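Local coordinates for Xyn30D (Paenibacillus barcinonensis, PDB 4QB6), which binds glucuronic acid-bearing xylan fragments through this calcium-binding carbohydrate-binding module, which is attached to a glucuronoxylan-specific xylanase, at residues V53-Y57 with P58-G62; Y95-S99 with G100-L104. All blocks are in the same frame, centred on the assembly; numbering follows the deposited sequence.

Contact 1. Residues V53-Y57 with P58-G62; sequences VETLY and PGYTG. With CA (calcium ion), chain D; GCU (alpha-D-glucopyranuronic acid), chain B.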
# COMPACT_ATOMS: atom_id res chain seq x y z
N VAL A 53 -11.46 5.35 4.60
CA VAL A 53 -11.09 6.39 3.66
C VAL A 53 -11.23 7.75 4.32
O VAL A 53 -12.26 8.03 4.97
CB VAL A 53 -11.98 6.32 2.40
CG1 VAL A 53 -11.62 7.44 1.43
CG2 VAL A 53 -11.79 4.98 1.72
N GLU A 54 -10.23 8.61 4.13
CA GLU A 54 -10.28 9.95 4.65
C GLU A 54 -9.69 10.94 3.70
O GLU A 54 -9.10 10.59 2.65
CB GLU A 54 -9.58 10.03 6.01
CG GLU A 54 -10.34 9.23 7.07
CD GLU A 54 -9.69 9.25 8.43
OE1 GLU A 54 -8.45 9.41 8.46
OE2 GLU A 54 -10.45 9.06 9.45
N THR A 55 -9.90 12.20 4.06
CA THR A 55 -9.49 13.32 3.22
C THR A 55 -8.95 14.47 4.06
O THR A 55 -8.78 15.58 3.55
CB THR A 55 -10.66 13.83 2.38
OG1 THR A 55 -11.71 14.25 3.26
CG2 THR A 55 -11.16 12.77 1.40
N LEU A 56 -8.62 14.23 5.32
CA LEU A 56 -8.26 15.30 6.25
C LEU A 56 -6.99 16.02 5.81
O LEU A 56 -6.92 17.26 5.84
CB LEU A 56 -8.07 14.71 7.65
CG LEU A 56 -7.60 15.65 8.76
CD1 LEU A 56 -8.62 16.77 8.94
CD2 LEU A 56 -7.41 14.86 10.04
N TYR A 57 -5.95 15.28 5.46
CA TYR A 57 -4.65 15.87 5.09
C TYR A 57 -4.59 16.01 3.59
O TYR A 57 -4.88 15.08 2.84
CB TYR A 57 -3.50 15.00 5.59
CG TYR A 57 -3.48 14.96 7.08
CD1 TYR A 57 -3.16 16.09 7.81
CD2 TYR A 57 -3.89 13.82 7.76
CE1 TYR A 57 -3.20 16.06 9.21
CE2 TYR A 57 -3.92 13.80 9.13
CZ TYR A 57 -3.60 14.92 9.84
OH TYR A 57 -3.63 14.85 11.23
N PRO A 58 -4.22 17.20 3.10
CA PRO A 58 -4.20 17.47 1.68
C PRO A 58 -3.01 16.81 0.97
O PRO A 58 -2.03 16.45 1.60
CB PRO A 58 -4.10 19.00 1.64
CG PRO A 58 -3.38 19.33 2.85
CD PRO A 58 -3.87 18.38 3.90
N GLY A 59 -3.15 16.67 -0.34
CA GLY A 59 -2.06 16.25 -1.19
C GLY A 59 -2.16 14.86 -1.76
O GLY A 59 -1.31 14.45 -2.53
N TYR A 60 -3.22 14.13 -1.37
CA TYR A 60 -3.50 12.81 -1.90
C TYR A 60 -3.93 12.88 -3.36
O TYR A 60 -4.44 13.90 -3.83
CB TYR A 60 -4.59 12.12 -1.05
CG TYR A 60 -5.84 12.95 -0.91
CD1 TYR A 60 -6.79 12.97 -1.92
CD2 TYR A 60 -6.06 13.76 0.20
CE1 TYR A 60 -7.94 13.75 -1.82
CE2 TYR A 60 -7.20 14.56 0.30
CZ TYR A 60 -8.13 14.52 -0.71
OH TYR A 60 -9.27 15.32 -0.62
N THR A 61 -3.84 11.74 -4.01
CA THR A 61 -4.23 11.52 -5.40
C THR A 61 -5.62 10.88 -5.32
O THR A 61 -5.95 10.22 -4.33
CB THR A 61 -3.21 10.57 -6.10
OG1 THR A 61 -1.91 11.18 -6.19
CG2 THR A 61 -3.61 10.19 -7.49
N GLY A 62 -6.45 11.05 -6.34
CA GLY A 62 -7.77 10.47 -6.32
C GLY A 62 -8.70 11.13 -5.35
O GLY A 62 -8.58 12.31 -5.08
CA CA D . -5.60 8.21 -3.15
C1 GCU B . -3.66 10.95 13.47
C2 GCU B . -3.94 11.30 12.03
C3 GCU B . -4.33 10.07 11.22
C4 GCU B . -3.24 8.94 11.43
C5 GCU B . -3.13 8.66 12.92
C6 GCU B . -2.14 7.62 13.24
O2 GCU B . -4.92 12.36 11.95
O3 GCU B . -4.45 10.31 9.82
O4 GCU B . -3.72 7.74 10.80
O5 GCU B . -2.72 9.88 13.50
O6A GCU B . -2.26 6.50 12.71
O6B GCU B . -1.22 7.86 14.01
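Tyr60 turns back on Tyr57 and Thr55, the residues that lead into its own loop, and the contact centres on this return of one ring onto the preceding chain. The ring meets backbone oxygen edge-on: Tyr60 CD2 lies 3.2 Å from Tyr57 O, which is near the ring plane. That carbonyl oxygen is buried by the contact and has no hydrogen-bonding partner in the model, so the ring edge is its neighbour in place of a donor. Tyr60 CG sits between its backbone N and carbonyl carbon (chi1 54°), which swings the ring back over the turn.

Apolar and van der Waals contacts continue to the end of the ring. Tyr60 OH approaches Thr55 CB at 3.6 Å, with the methyl CG2 beside it, while at the bend Tyr57 CB and Pro58 CD meet at 3.8 Å. Within 53-57, Leu56 CG stands 4.1 Å above the centre of the Tyr57 ring. Gly59, with phi 109°, takes backbone angles at which a CB would collide with the carbonyl oxygen of Pro58.

The polar interactions reach outward. Tyr57 OH and O2 of the glucuronic acid are hydrogen-bonded at 2.9 Å, with O2 at the ring edge near its plane; Trp125 stacks on the same ring. At the other end, Thr61 O binds a calcium ion at 2.4 Å, a site shared with Glu41, Glu43, Gly64 and Asp157. Pro58 O and Gly59 O accept hydrogen bonds from Trp128 and Arg94. The loop between strands 51-54 and 65-68 thus serves two separate sites of this CBM35 beta-sandwich: Tyr57 lines the glucuronic acid pocket, and Thr61 completes a calcium site away from it.

Contact 2. Residues Y95-S99 with G100-L104; sequences YALES and GTRNL. With GCU (alpha-D-glucopyranuronic acid), chain B.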
# COMPACT_ATOMS: atom_id res chain seq x y z
N TYR A 95 2.63 7.45 0.42
CA TYR A 95 2.13 7.37 1.80
C TYR A 95 2.59 8.54 2.63
O TYR A 95 3.56 9.21 2.26
CB TYR A 95 2.59 6.05 2.46
CG TYR A 95 4.05 6.04 2.84
CD1 TYR A 95 5.05 5.73 1.92
CD2 TYR A 95 4.45 6.35 4.13
CE1 TYR A 95 6.38 5.76 2.28
CE2 TYR A 95 5.78 6.36 4.49
CZ TYR A 95 6.73 6.09 3.56
OH TYR A 95 8.09 6.09 3.91
N ALA A 96 1.95 8.75 3.77
CA ALA A 96 2.38 9.79 4.70
C ALA A 96 2.50 9.17 6.06
O ALA A 96 1.71 8.30 6.44
CB ALA A 96 1.39 10.94 4.70
N LEU A 97 3.48 9.61 6.82
CA LEU A 97 3.72 9.09 8.17
C LEU A 97 4.43 10.16 8.98
O LEU A 97 5.60 10.42 8.73
CB LEU A 97 4.53 7.79 8.09
CG LEU A 97 4.93 7.14 9.40
CD1 LEU A 97 3.77 6.99 10.36
CD2 LEU A 97 5.57 5.78 9.12
N GLU A 98 3.75 10.75 9.96
CA GLU A 98 4.37 11.90 10.63
C GLU A 98 5.68 11.58 11.33
O GLU A 98 6.67 12.28 11.12
CB GLU A 98 3.38 12.48 11.61
CG GLU A 98 3.87 13.66 12.47
CD GLU A 98 2.77 14.12 13.44
OE1 GLU A 98 2.51 13.45 14.46
OE2 GLU A 98 2.12 15.13 13.15
N SER A 99 5.70 10.52 12.11
CA SER A 99 6.92 10.14 12.83
C SER A 99 6.97 8.65 13.03
O SER A 99 5.95 7.95 13.00
CB SER A 99 7.03 10.84 14.18
OG SER A 99 6.02 10.37 15.05
N GLY A 100 8.17 8.16 13.23
CA GLY A 100 8.39 6.74 13.52
C GLY A 100 8.35 5.87 12.29
O GLY A 100 8.03 6.36 11.19
N THR A 101 8.63 4.60 12.49
CA THR A 101 8.58 3.58 11.46
C THR A 101 7.44 2.66 11.77
O THR A 101 7.26 2.26 12.91
CB THR A 101 9.89 2.80 11.39
OG1 THR A 101 10.91 3.72 10.98
CG2 THR A 101 9.83 1.66 10.40
N ARG A 102 6.65 2.31 10.75
CA ARG A 102 5.54 1.37 10.91
C ARG A 102 5.72 0.26 9.93
O ARG A 102 6.09 0.50 8.77
CB ARG A 102 4.20 2.07 10.74
CG ARG A 102 3.99 3.19 11.76
CD ARG A 102 2.62 3.82 11.70
NE ARG A 102 2.47 4.82 12.74
CZ ARG A 102 1.34 5.47 12.99
NH1 ARG A 102 0.26 5.25 12.29
NH2 ARG A 102 1.27 6.36 13.98
N ASN A 103 5.48 -0.97 10.37
CA ASN A 103 5.76 -2.16 9.57
C ASN A 103 4.51 -2.79 9.05
O ASN A 103 3.48 -2.79 9.72
CB ASN A 103 6.56 -3.17 10.39
CG ASN A 103 7.67 -2.51 11.18
OD1 ASN A 103 7.70 -2.61 12.41
ND2 ASN A 103 8.57 -1.81 10.51
N LEU A 104 4.57 -3.30 7.83
CA LEU A 104 3.42 -3.99 7.23
C LEU A 104 3.81 -5.34 6.69
O LEU A 104 4.87 -5.46 6.04
CB LEU A 104 2.77 -3.19 6.09
CG LEU A 104 2.32 -1.77 6.37
CD1 LEU A 104 1.75 -1.11 5.13
CD2 LEU A 104 1.26 -1.73 7.46
C1 GCU B . -3.66 10.95 13.47
C2 GCU B . -3.94 11.30 12.03
C3 GCU B . -4.33 10.07 11.22
C4 GCU B . -3.24 8.94 11.43
C5 GCU B . -3.13 8.66 12.92
C6 GCU B . -2.14 7.62 13.24
O2 GCU B . -4.92 12.36 11.95
O3 GCU B . -4.45 10.31 9.82
O4 GCU B . -3.72 7.74 10.80
O5 GCU B . -2.72 9.88 13.50
O6A GCU B . -2.26 6.50 12.71
O6B GCU B . -1.22 7.86 14.01
O HOH W 1 4.78 5.71 14.15
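The chain turns back between Leu97 and Arg102 through Gly100, whose positive phi favours glycine and where a CB would clash with Ser99 O. Inside the bend, Leu97 CD2 packs against Gly100 O at 3.3 Å, and its other methyl, CD1, lies over one face of the Arg102 guanidinium, 3.5 Å from Arg102 NE. Leu97 CG is anti to the backbone N (chi1 177°), which directs both methyls across the turn.

This loop joins strand 87-96 of one sheet to strand 102-108 of the other in the beta-sandwich, and from it Arg102 reaches into the sugar site. Its chain, extended from CG to NE, carries the guanidinium out to the glucuronic acid carboxylate, which it meets end-on, two nitrogens to two oxygens. Arg102 NH1 donates to O6A of the sugar at 2.8 Å and 172°, and Arg102 NH2 to O6B at 2.9 Å and 165°, both nearly straight.

The N-H on NE is used as well: Arg102 NE donates to a water at 2.8 Å, near the guanidinium plane, and this water in turn donates to Ser99 O, also at 2.8 Å. Replacing Arg102 with a leucine would probably leave the carboxylate without its paired donors and the bridging water without the N-H it accepts from. Gly153 O takes a further bond from NH1, and Glu152, a ligand of the second calcium, touches the Arg102 side chain.

From the N terminus, contact 1 comes first, closing the first bend of the loop that leads from strand 51-54 to strand 65-68, the two-stranded antiparallel pair. Contact 2 follows, closing the connection from strand 87-96 in the four-stranded sheet to strand 102-108 in the five-stranded one. The two are in series, neither nested nor crossed. The centres of contact 1 and contact 2 are about 16 Å apart and the nearest atoms of contact 1 and contact 2 about 6 Å, so they do not touch; the bound glucuronic acid joins them, held at its O2 hydroxyl from 53-62 and at its carboxylate from 95-104. Asn155, on strand 155-163, adds a further hydrogen bond to the same sugar.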